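Local coordinates for D-xylonate dehydratase (Caulobacter crescentus, PDB 5OYN), which catalyses the dehydration of D-xylonate, and with similar efficiency D-gluconate, to 2-keto-3-deoxy sugar acids using a [2Fe-2S] cluster and magnesium, at residues I99-N102 and T107-L110; G63-I66 and N70-H73; L110-S115 and G144-T149. All coordinates share one frame; numbering follows the deposited sequence.

In the fold
Interaction 1 belongs to the active site: Glu101 binds the magnesium ion, and its neighbours Phe100 and Asn102 lie against the [2Fe-2S] cluster. Interaction 2, whose centre lies about 14 Å from that of interaction 1, folds the loop that carries the cluster ligand Cys69, and the side chain of Asn70 comes within about 6 Å of the cluster. The two contacts meet where Phe100 CB packs on Ile66 O at 3.2 Å. Interaction 3 takes up the chain at Leu110, shared with interaction 1, and joins helix 109-125 to helix 141-151; Ile99 CD1 reaches Asp111 CB at 3.8 Å. Interactions 2 and 3 do not touch, their nearest atoms being about 9 Å apart.

Interaction 1 (I99-N102 and T107-L110); sequences IFEN and TAAL. With MG (magnesium ion), chain E; FES (Fe2/s2 (inorganic) cluster), chain F.
The carboxylate of Glu101 is gripped at both oxygens and rests beside Ala108. OE1 of Glu101 binds the magnesium ion at 2.1 Å, and a water is also bound, 2.2 Å from the ion. OE2 of Glu101 takes a hydrogen bond from NZ of the carboxylated lysine at position 139 and also faces the methyl CB of Ala108. The side chain leaves the backbone with CG anti to N (chi1 172°), then bends at chi2 (103°), which turns the carboxylate out to the metal while OE2 stays on the Ala108 side. Asp138, Glu472 and the carboxylated lysine belong to the same magnesium site; through Glu101 the loop between strand 90-95 and helix 109-125 contributes to this place where the IlvD/Edd dehydratases keep their metal and cluster. On the cluster side, Asn102 OD1 lies 3.4 Å from the bridging sulfide S1, while the Phe100 ring points its edge at that same sulfide, with CE1 of Phe100 at 3.9 Å from S1. Both residues pack on Arg39 of the second subunit, whose Phe40 meets the Phe100 ring edge-to-face. Ala108 also receives the branch methyl of Ile99, CG2 standing 4.0 Å from Ala108 CB. The start of helix 109-125 is held from inside its own segment: Thr107 OG1 accepts a nearly straight capping bond from Ala109 N (3.2 Å, 172°), and the same hydroxyl is hydrogen-bonded to the backbone oxygen of Ser470.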
ATOM      1  N   ILE A  99      -4.108 -16.793 -11.838  1.00 58.25           N
ATOM      2  CA  ILE A  99      -4.132 -18.254 -11.827  1.00 59.11           C
ATOM      3  C   ILE A  99      -3.937 -18.740 -10.395  1.00 64.09           C
ATOM      4  O   ILE A  99      -2.900 -18.474  -9.776  1.00 63.77           O
ATOM      5  CB  ILE A  99      -3.057 -18.875 -12.733  1.00 59.25           C
ATOM      6  CG1 ILE A  99      -3.085 -18.258 -14.147  1.00 58.80           C
ATOM      7  CG2 ILE A  99      -3.224 -20.393 -12.742  1.00 60.44           C
ATOM      8  CD1 ILE A  99      -2.192 -18.972 -15.171  1.00 58.28           C
ATOM      9  N   PHE A 100      -4.932 -19.457  -9.875  1.00 63.79           N
ATOM     10  CA  PHE A 100      -4.910 -20.036  -8.535  1.00 58.84           C
ATOM     11  C   PHE A 100      -5.331 -21.485  -8.726  1.00 62.73           C
ATOM     12  O   PHE A 100      -6.519 -21.768  -8.903  1.00 67.81           O
ATOM     13  CB  PHE A 100      -5.841 -19.287  -7.586  1.00 59.56           C
ATOM     14  CG  PHE A 100      -5.954 -19.899  -6.210  1.00 65.09           C
ATOM     15  CD1 PHE A 100      -4.950 -20.720  -5.700  1.00 62.36           C
ATOM     16  CD2 PHE A 100      -7.071 -19.637  -5.413  1.00 63.88           C
ATOM     17  CE1 PHE A 100      -5.063 -21.284  -4.441  1.00 60.52           C
ATOM     18  CE2 PHE A 100      -7.190 -20.201  -4.144  1.00 62.03           C
ATOM     19  CZ  PHE A 100      -6.181 -21.031  -3.661  1.00 62.90           C
ATOM     20  N   GLU A 101      -4.356 -22.394  -8.675  1.00 61.78           N
ATOM     21  CA  GLU A 101      -4.607 -23.784  -9.036  1.00 68.09           C
ATOM     22  C   GLU A 101      -5.642 -24.447  -8.122  1.00 68.93           C
ATOM     23  O   GLU A 101      -6.465 -25.248  -8.585  1.00 72.25           O
ATOM     24  CB  GLU A 101      -3.293 -24.564  -9.023  1.00 66.27           C
ATOM     25  CG  GLU A 101      -3.464 -26.065  -9.194  1.00 72.66           C
ATOM     26  CD  GLU A 101      -3.116 -26.540 -10.604  1.00 81.94           C
ATOM     27  OE1 GLU A 101      -2.918 -27.775 -10.769  1.00 78.08           O
ATOM     28  OE2 GLU A 101      -3.035 -25.682 -11.528  1.00 83.58           O
ATOM     29  N   ASN A 102      -5.632 -24.121  -6.826  1.00 66.95           N
ATOM     30  CA  ASN A 102      -6.465 -24.864  -5.883  1.00 65.21           C
ATOM     31  C   ASN A 102      -7.957 -24.669  -6.159  1.00 70.87           C
ATOM     32  O   ASN A 102      -8.736 -25.622  -6.048  1.00 75.26           O
ATOM     33  CB  ASN A 102      -6.133 -24.460  -4.450  1.00 66.19           C
ATOM     34  CG  ASN A 102      -5.092 -25.357  -3.799  1.00 67.70           C
ATOM     35  OD1 ASN A 102      -4.460 -26.200  -4.447  1.00 74.85           O
ATOM     36  ND2 ASN A 102      -4.907 -25.173  -2.498  1.00 67.81           N
ATOM     37  N   THR A 107     -10.332 -26.587 -14.244  1.00 59.38           N
ATOM     38  CA  THR A 107      -8.941 -26.787 -13.848  1.00 65.81           C
ATOM     39  C   THR A 107      -8.145 -25.552 -14.236  1.00 67.73           C
ATOM     40  O   THR A 107      -8.506 -24.838 -15.177  1.00 67.58           O
ATOM     41  CB  THR A 107      -8.311 -28.037 -14.491  1.00 64.58           C
ATOM     42  OG1 THR A 107      -6.893 -28.043 -14.260  1.00 64.51           O
ATOM     43  CG2 THR A 107      -8.563 -28.053 -15.981  1.00 58.18           C
ATOM     44  N   ALA A 108      -7.059 -25.301 -13.497  1.00 69.96           N
ATOM     45  CA  ALA A 108      -6.187 -24.175 -13.814  1.00 67.35           C
ATOM     46  C   ALA A 108      -5.308 -24.428 -15.035  1.00 72.01           C
ATOM     47  O   ALA A 108      -4.682 -23.479 -15.528  1.00 65.55           O
ATOM     48  CB  ALA A 108      -5.313 -23.827 -12.609  1.00 64.44           C
ATOM     49  N   ALA A 109      -5.243 -25.672 -15.536  1.00 65.61           N
ATOM     50  CA  ALA A 109      -4.512 -25.922 -16.773  1.00 63.22           C
ATOM     51  C   ALA A 109      -5.076 -25.107 -17.926  1.00 61.48           C
ATOM     52  O   ALA A 109      -4.349 -24.803 -18.881  1.00 60.89           O
ATOM     53  CB  ALA A 109      -4.541 -27.412 -17.114  1.00 68.01           C
ATOM     54  N   LEU A 110      -6.351 -24.734 -17.844  1.00 56.51           N
ATOM     55  CA  LEU A 110      -6.966 -23.931 -18.887  1.00 60.92           C
ATOM     56  C   LEU A 110      -6.317 -22.560 -19.006  1.00 62.16           C
ATOM     57  O   LEU A 110      -6.375 -21.933 -20.069  1.00 61.89           O
ATOM     58  CB  LEU A 110      -8.452 -23.768 -18.590  1.00 61.94           C
ATOM     59  CG  LEU A 110      -9.318 -24.930 -19.046  1.00 62.21           C
ATOM     60  CD1 LEU A 110     -10.756 -24.691 -18.629  1.00 66.15           C
ATOM     61  CD2 LEU A 110      -9.198 -25.045 -20.542  1.00 59.70           C
TER
HETATM   62 MG    MG E 601      -1.091 -28.223  -9.882  1.00 79.46          MG
HETATM   63 FE1  FES F 602      -0.762 -22.356  -5.835  1.00 73.53          FE
HETATM   64 FE2  FES F 602      -0.448 -25.300  -5.092  1.00 79.41          FE
HETATM   65  S1  FES F 602      -2.116 -23.862  -4.962  1.00 67.11           S
HETATM   66  S2  FES F 602       0.974 -23.649  -5.432  1.00 56.24           S
HETATM   67  O   HOH W   1       0.268 -29.425  -8.700  1.00 56.29           O

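Interaction 2 (G63-I66 and N70-H73); sequences GSDI and NRIH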
ATOM      1  N   GLY A  63       0.593 -11.678  -8.132  1.00 55.81           N
ATOM      2  CA  GLY A  63      -0.060 -11.777  -6.842  1.00 55.25           C
ATOM      3  C   GLY A  63      -1.339 -10.968  -6.813  1.00 56.53           C
ATOM      4  O   GLY A  63      -1.440  -9.909  -7.429  1.00 56.05           O
ATOM      5  N   SER A  64      -2.333 -11.498  -6.095  1.00 60.53           N
ATOM      6  CA  SER A  64      -3.572 -10.787  -5.790  1.00 55.15           C
ATOM      7  C   SER A  64      -4.326 -11.578  -4.730  1.00 58.48           C
ATOM      8  O   SER A  64      -3.942 -12.698  -4.374  1.00 53.68           O
ATOM      9  CB  SER A  64      -4.443 -10.594  -7.026  1.00 52.36           C
ATOM     10  OG  SER A  64      -5.100 -11.805  -7.327  1.00 59.65           O
ATOM     11  N   ASP A  65      -5.415 -10.971  -4.234  1.00 59.01           N
ATOM     12  CA  ASP A  65      -6.298 -11.642  -3.281  1.00 55.29           C
ATOM     13  C   ASP A  65      -6.800 -12.980  -3.817  1.00 57.66           C
ATOM     14  O   ASP A  65      -7.008 -13.914  -3.041  1.00 56.42           O
ATOM     15  CB  ASP A  65      -7.499 -10.752  -2.938  1.00 51.19           C
ATOM     16  CG  ASP A  65      -7.118  -9.517  -2.123  1.00 60.16           C
ATOM     17  OD1 ASP A  65      -5.986  -9.458  -1.587  1.00 61.87           O
ATOM     18  OD2 ASP A  65      -7.966  -8.597  -2.012  1.00 63.90           O
ATOM     19  N   ILE A  66      -7.016 -13.080  -5.135  1.00 60.01           N
ATOM     20  CA  ILE A  66      -7.480 -14.318  -5.760  1.00 57.61           C
ATOM     21  C   ILE A  66      -6.366 -15.332  -5.952  1.00 61.87           C
ATOM     22  O   ILE A  66      -6.650 -16.501  -6.254  1.00 61.33           O
ATOM     23  CB  ILE A  66      -8.125 -14.033  -7.132  1.00 63.88           C
ATOM     24  CG1 ILE A  66      -9.346 -14.919  -7.369  1.00 64.30           C
ATOM     25  CG2 ILE A  66      -7.138 -14.228  -8.269  1.00 59.49           C
ATOM     26  CD1 ILE A  66     -10.563 -14.432  -6.636  1.00 69.71           C
ATOM     27  N   ASN A  70       0.804 -16.463  -4.908  1.00 55.18           N
ATOM     28  CA  ASN A  70       1.628 -15.444  -5.537  1.00 53.50           C
ATOM     29  C   ASN A  70       1.508 -14.087  -4.865  1.00 55.44           C
ATOM     30  O   ASN A  70       2.234 -13.158  -5.238  1.00 54.76           O
ATOM     31  CB  ASN A  70       1.260 -15.310  -7.020  1.00 54.07           C
ATOM     32  CG  ASN A  70       1.717 -16.501  -7.841  1.00 59.69           C
ATOM     33  OD1 ASN A  70       2.050 -17.559  -7.300  1.00 58.95           O
ATOM     34  ND2 ASN A  70       1.742 -16.335  -9.146  1.00 60.53           N
ATOM     35  N   ARG A  71       0.626 -13.952  -3.875  1.00 52.00           N
ATOM     36  CA  ARG A  71       0.306 -12.644  -3.329  1.00 52.87           C
ATOM     37  C   ARG A  71       1.484 -12.007  -2.598  1.00 54.89           C
ATOM     38  O   ARG A  71       1.499 -10.777  -2.441  1.00 51.80           O
ATOM     39  CB  ARG A  71      -0.899 -12.774  -2.407  1.00 55.00           C
ATOM     40  CG  ARG A  71      -1.467 -11.469  -1.908  1.00 53.42           C
ATOM     41  CD  ARG A  71      -2.713 -11.768  -1.107  1.00 57.16           C
ATOM     42  NE  ARG A  71      -3.409 -10.574  -0.640  1.00 58.06           N
ATOM     43  CZ  ARG A  71      -3.083  -9.902   0.463  1.00 53.03           C
ATOM     44  NH1 ARG A  71      -2.052 -10.290   1.213  1.00 46.00           N
ATOM     45  NH2 ARG A  71      -3.792  -8.836   0.807  1.00 46.86           N
ATOM     46  N   ILE A  72       2.474 -12.804  -2.170  1.00 47.89           N
ATOM     47  CA  ILE A  72       3.687 -12.244  -1.571  1.00 48.93           C
ATOM     48  C   ILE A  72       4.374 -11.263  -2.519  1.00 52.60           C
ATOM     49  O   ILE A  72       5.112 -10.370  -2.079  1.00 54.04           O
ATOM     50  CB  ILE A  72       4.657 -13.372  -1.131  1.00 49.75           C
ATOM     51  CG1 ILE A  72       5.841 -12.790  -0.357  1.00 49.22           C
ATOM     52  CG2 ILE A  72       5.159 -14.181  -2.323  1.00 42.29           C
ATOM     53  CD1 ILE A  72       5.624 -12.726   1.121  1.00 43.04           C
ATOM     54  N   HIS A  73       4.131 -11.389  -3.819  1.00 49.53           N
ATOM     55  CA  HIS A  73       4.693 -10.423  -4.744  1.00 51.91           C
ATOM     56  C   HIS A  73       4.060  -9.047  -4.610  1.00 50.32           C
ATOM     57  O   HIS A  73       4.569  -8.100  -5.206  1.00 52.07           O
ATOM     58  CB  HIS A  73       4.556 -10.932  -6.175  1.00 48.88           C
ATOM     59  CG  HIS A  73       5.439 -12.099  -6.485  1.00 49.68           C
ATOM     60  ND1 HIS A  73       6.796 -11.970  -6.677  1.00 47.52           N
ATOM     61  CD2 HIS A  73       5.161 -13.417  -6.629  1.00 49.59           C
ATOM     62  CE1 HIS A  73       7.318 -13.156  -6.938  1.00 48.92           C
ATOM     63  NE2 HIS A  73       6.346 -14.053  -6.913  1.00 51.28           N
TER
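Arg71 runs along the Ser64 carbonyl before its guanidinium reaches Asp65. Its CB starts 3.6 Å from Ser64 O, and CG and CD pass the same oxygen at similar range. All three torsions from chi1 to chi3 lie near 180°, so the chain is fully extended and delivers NE to Asp65 OD1 at 3.0 Å in a salt bridge with an N-H...O angle of 159°. That oxygen lies at the edge of the guanidinium, in its plane, and is approached nearly along its own C-O axis; carboxylate and guanidinium are close to coplanar, 23° apart. NH2 of Arg71 adds a weak second bond to the same OD1 at 3.3 Å. The bridge spans part of the loop between strand 56-61 and helix 73-87, with the cluster ligand Cys69 between its two partners in sequence. Nearer the strand, Gly63 CA stands 3.6 Å from Arg71 CA, against a type I beta turn from Asn70 to His73, in which His73 N bonds Asn70 O at 3.0 Å. Asn70 OD1 takes a hydrogen bond from the backbone N of Cys137, another cluster ligand. Tyr43 of the second subunit makes a cation-pi contact with Arg71 and is hydrogen-bonded through OH to Asp65 O.

Interaction 3 (L110-S115 and G144-T149); sequences LDRNLS and GIMAAT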
ATOM      1  N   LEU A 110      -6.351 -24.734 -17.844  1.00 56.51           N
ATOM      2  CA  LEU A 110      -6.966 -23.931 -18.887  1.00 60.92           C
ATOM      3  C   LEU A 110      -6.317 -22.560 -19.006  1.00 62.16           C
ATOM      4  O   LEU A 110      -6.375 -21.933 -20.069  1.00 61.89           O
ATOM      5  CB  LEU A 110      -8.452 -23.768 -18.590  1.00 61.94           C
ATOM      6  CG  LEU A 110      -9.318 -24.930 -19.046  1.00 62.21           C
ATOM      7  CD1 LEU A 110     -10.756 -24.691 -18.629  1.00 66.15           C
ATOM      8  CD2 LEU A 110      -9.198 -25.045 -20.542  1.00 59.70           C
ATOM      9  N   ASP A 111      -5.704 -22.077 -17.934  1.00 63.18           N
ATOM     10  CA  ASP A 111      -5.345 -20.671 -17.842  1.00 60.31           C
ATOM     11  C   ASP A 111      -3.927 -20.377 -18.298  1.00 60.70           C
ATOM     12  O   ASP A 111      -3.638 -19.231 -18.662  1.00 56.48           O
ATOM     13  CB  ASP A 111      -5.541 -20.188 -16.405  1.00 59.48           C
ATOM     14  CG  ASP A 111      -7.005 -19.951 -16.082  1.00 66.03           C
ATOM     15  OD1 ASP A 111      -7.750 -19.591 -17.023  1.00 63.88           O
ATOM     16  OD2 ASP A 111      -7.416 -20.130 -14.910  1.00 67.09           O
ATOM     17  N   ARG A 112      -3.043 -21.378 -18.304  1.00 60.33           N
ATOM     18  CA  ARG A 112      -1.655 -21.111 -18.646  1.00 56.17           C
ATOM     19  C   ARG A 112      -1.545 -20.511 -20.038  1.00 59.42           C
ATOM     20  O   ARG A 112      -0.822 -19.530 -20.247  1.00 59.34           O
ATOM     21  CB  ARG A 112      -0.838 -22.385 -18.543  1.00 54.23           C
ATOM     22  CG  ARG A 112       0.638 -22.145 -18.704  1.00 58.24           C
ATOM     23  CD  ARG A 112       1.347 -23.424 -19.080  1.00 60.25           C
ATOM     24  NE  ARG A 112       1.257 -23.647 -20.515  1.00 63.26           N
ATOM     25  CZ  ARG A 112       1.403 -24.828 -21.102  1.00 60.55           C
ATOM     26  NH1 ARG A 112       1.655 -25.910 -20.382  1.00 60.01           N
ATOM     27  NH2 ARG A 112       1.304 -24.916 -22.416  1.00 69.23           N
ATOM     28  N   ASN A 113      -2.285 -21.065 -20.996  1.00 61.42           N
ATOM     29  CA  ASN A 113      -2.199 -20.558 -22.357  1.00 61.55           C
ATOM     30  C   ASN A 113      -2.900 -19.211 -22.485  1.00 59.19           C
ATOM     31  O   ASN A 113      -2.410 -18.316 -23.186  1.00 57.35           O
ATOM     32  CB  ASN A 113      -2.774 -21.593 -23.330  1.00 67.31           C
ATOM     33  CG  ASN A 113      -1.835 -22.800 -23.537  1.00 65.79           C
ATOM     34  OD1 ASN A 113      -0.616 -22.697 -23.375  1.00 64.65           O
ATOM     35  ND2 ASN A 113      -2.410 -23.938 -23.902  1.00 65.07           N
ATOM     36  N   LEU A 114      -4.031 -19.039 -21.789  1.00 61.06           N
ATOM     37  CA  LEU A 114      -4.739 -17.759 -21.800  1.00 54.89           C
ATOM     38  C   LEU A 114      -3.890 -16.650 -21.190  1.00 54.15           C
ATOM     39  O   LEU A 114      -3.846 -15.532 -21.708  1.00 59.89           O
ATOM     40  CB  LEU A 114      -6.071 -17.891 -21.063  1.00 50.89           C
ATOM     41  CG  LEU A 114      -6.910 -16.622 -20.894  1.00 58.57           C
ATOM     42  CD1 LEU A 114      -7.170 -15.923 -22.211  1.00 56.71           C
ATOM     43  CD2 LEU A 114      -8.223 -16.939 -20.191  1.00 61.25           C
ATOM     44  N   SER A 115      -3.215 -16.934 -20.080  1.00 54.51           N
ATOM     45  CA  SER A 115      -2.303 -15.952 -19.515  1.00 51.62           C
ATOM     46  C   SER A 115      -1.146 -15.684 -20.471  1.00 54.90           C
ATOM     47  O   SER A 115      -0.723 -14.534 -20.644  1.00 58.99           O
ATOM     48  CB  SER A 115      -1.810 -16.448 -18.153  1.00 54.30           C
ATOM     49  OG  SER A 115      -0.905 -15.552 -17.540  1.00 53.73           O
ATOM     50  N   GLY A 144       4.641 -17.519 -17.760  1.00 51.34           N
ATOM     51  CA  GLY A 144       5.487 -16.341 -17.868  1.00 52.22           C
ATOM     52  C   GLY A 144       6.640 -16.548 -18.836  1.00 56.83           C
ATOM     53  O   GLY A 144       6.844 -15.758 -19.763  1.00 54.06           O
ATOM     54  N   ILE A 145       7.398 -17.629 -18.646  1.00 58.46           N
ATOM     55  CA  ILE A 145       8.556 -17.884 -19.499  1.00 57.18           C
ATOM     56  C   ILE A 145       8.135 -18.076 -20.952  1.00 53.41           C
ATOM     57  O   ILE A 145       8.742 -17.504 -21.868  1.00 53.74           O
ATOM     58  CB  ILE A 145       9.349 -19.085 -18.967  1.00 54.55           C
ATOM     59  CG1 ILE A 145       9.833 -18.755 -17.550  1.00 47.42           C
ATOM     60  CG2 ILE A 145      10.487 -19.410 -19.912  1.00 45.58           C
ATOM     61  CD1 ILE A 145      10.595 -19.850 -16.897  1.00 44.22           C
ATOM     62  N   MET A 146       7.078 -18.853 -21.189  1.00 48.65           N
ATOM     63  CA  MET A 146       6.559 -19.002 -22.547  1.00 50.68           C
ATOM     64  C   MET A 146       6.333 -17.645 -23.213  1.00 56.13           C
ATOM     65  O   MET A 146       6.789 -17.402 -24.335  1.00 59.40           O
ATOM     66  CB  MET A 146       5.263 -19.809 -22.525  1.00 48.98           C
ATOM     67  CG  MET A 146       5.492 -21.289 -22.334  1.00 49.54           C
ATOM     68  SD  MET A 146       4.012 -22.179 -21.817  1.00 61.51           S
ATOM     69  CE  MET A 146       2.764 -21.509 -22.917  1.00 54.48           C
ATOM     70  N   ALA A 147       5.658 -16.732 -22.516  1.00 58.61           N
ATOM     71  CA  ALA A 147       5.330 -15.441 -23.108  1.00 53.39           C
ATOM     72  C   ALA A 147       6.575 -14.600 -23.333  1.00 54.11           C
ATOM     73  O   ALA A 147       6.707 -13.939 -24.371  1.00 52.94           O
ATOM     74  CB  ALA A 147       4.334 -14.699 -22.218  1.00 53.33           C
ATOM     75  N   ALA A 148       7.495 -14.592 -22.371  1.00 55.97           N
ATOM     76  CA  ALA A 148       8.693 -13.781 -22.544  1.00 54.29           C
ATOM     77  C   ALA A 148       9.529 -14.257 -23.729  1.00 59.00           C
ATOM     78  O   ALA A 148      10.162 -13.433 -24.397  1.00 60.37           O
ATOM     79  CB  ALA A 148       9.530 -13.776 -21.264  1.00 49.12           C
ATOM     80  N   THR A 149       9.552 -15.570 -24.019  1.00 56.12           N
ATOM     81  CA  THR A 149      10.424 -16.003 -25.106  1.00 60.74           C
ATOM     82  C   THR A 149       9.801 -15.717 -26.468  1.00 61.98           C
ATOM     83  O   THR A 149      10.507 -15.286 -27.386  1.00 64.97           O
ATOM     84  CB  THR A 149      10.794 -17.487 -24.989  1.00 62.68           C
ATOM     85  OG1 THR A 149       9.727 -18.294 -25.483  1.00 70.96           O
ATOM     86  CG2 THR A 149      11.081 -17.874 -23.573  1.00 58.30           C
TER
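Met146 sets its sulfur over one face of the Arg112 guanidinium, displaced toward NE, while its methyl CE lies off the NE/NH2 edge. The sulfur SD comes to 3.4 Å from Arg112 NE, and CE stands 3.7 Å from Arg112 NH2; the two side chains cross at about a right angle. CE also meets the amide oxygen of Asn113, at 3.6 Å from OD1, so the end of the methionine fits against two consecutive residues of helix 109-125. Its last torsion folds the methyl round (chi3 45°), which turns CE toward Asn113 OD1 while SD stays over the face.

A second shell fixes the guanidinium. Arg112 bends at chi3 (83°), and its NH2 gives a hydrogen bond to Asn113 OD1 at 3.1 Å, reaching that oxygen from somewhat out of the carbonyl plane. NH2 is also hydrogen-bonded to Gly579 O, while NH1 pairs with His292 ND1 on helix 289-299. Asn113 in turn bonds Gly580 O through ND2, so the arginine and the asparagine together tie the helix to a segment near the C-terminus. With Arg112 in mind, an alanine here is likely to leave Gly579 O and His292 ND1 without this partner and the Met146 sulfur without the flat group beneath it.

Farther out, Ala295 of helix 289-299 touches both Arg112 and Met146, and Tyr116 packs on Met146 from one turn along helix 109-125. That helix is the connection from strand 90-95 to strand 130-135 of the four-stranded parallel sheet, and helix 141-151 is the next one, from strand 130-135 to strand 155-159; Met146 thus joins the helices of two successive beta-alpha-beta crossovers.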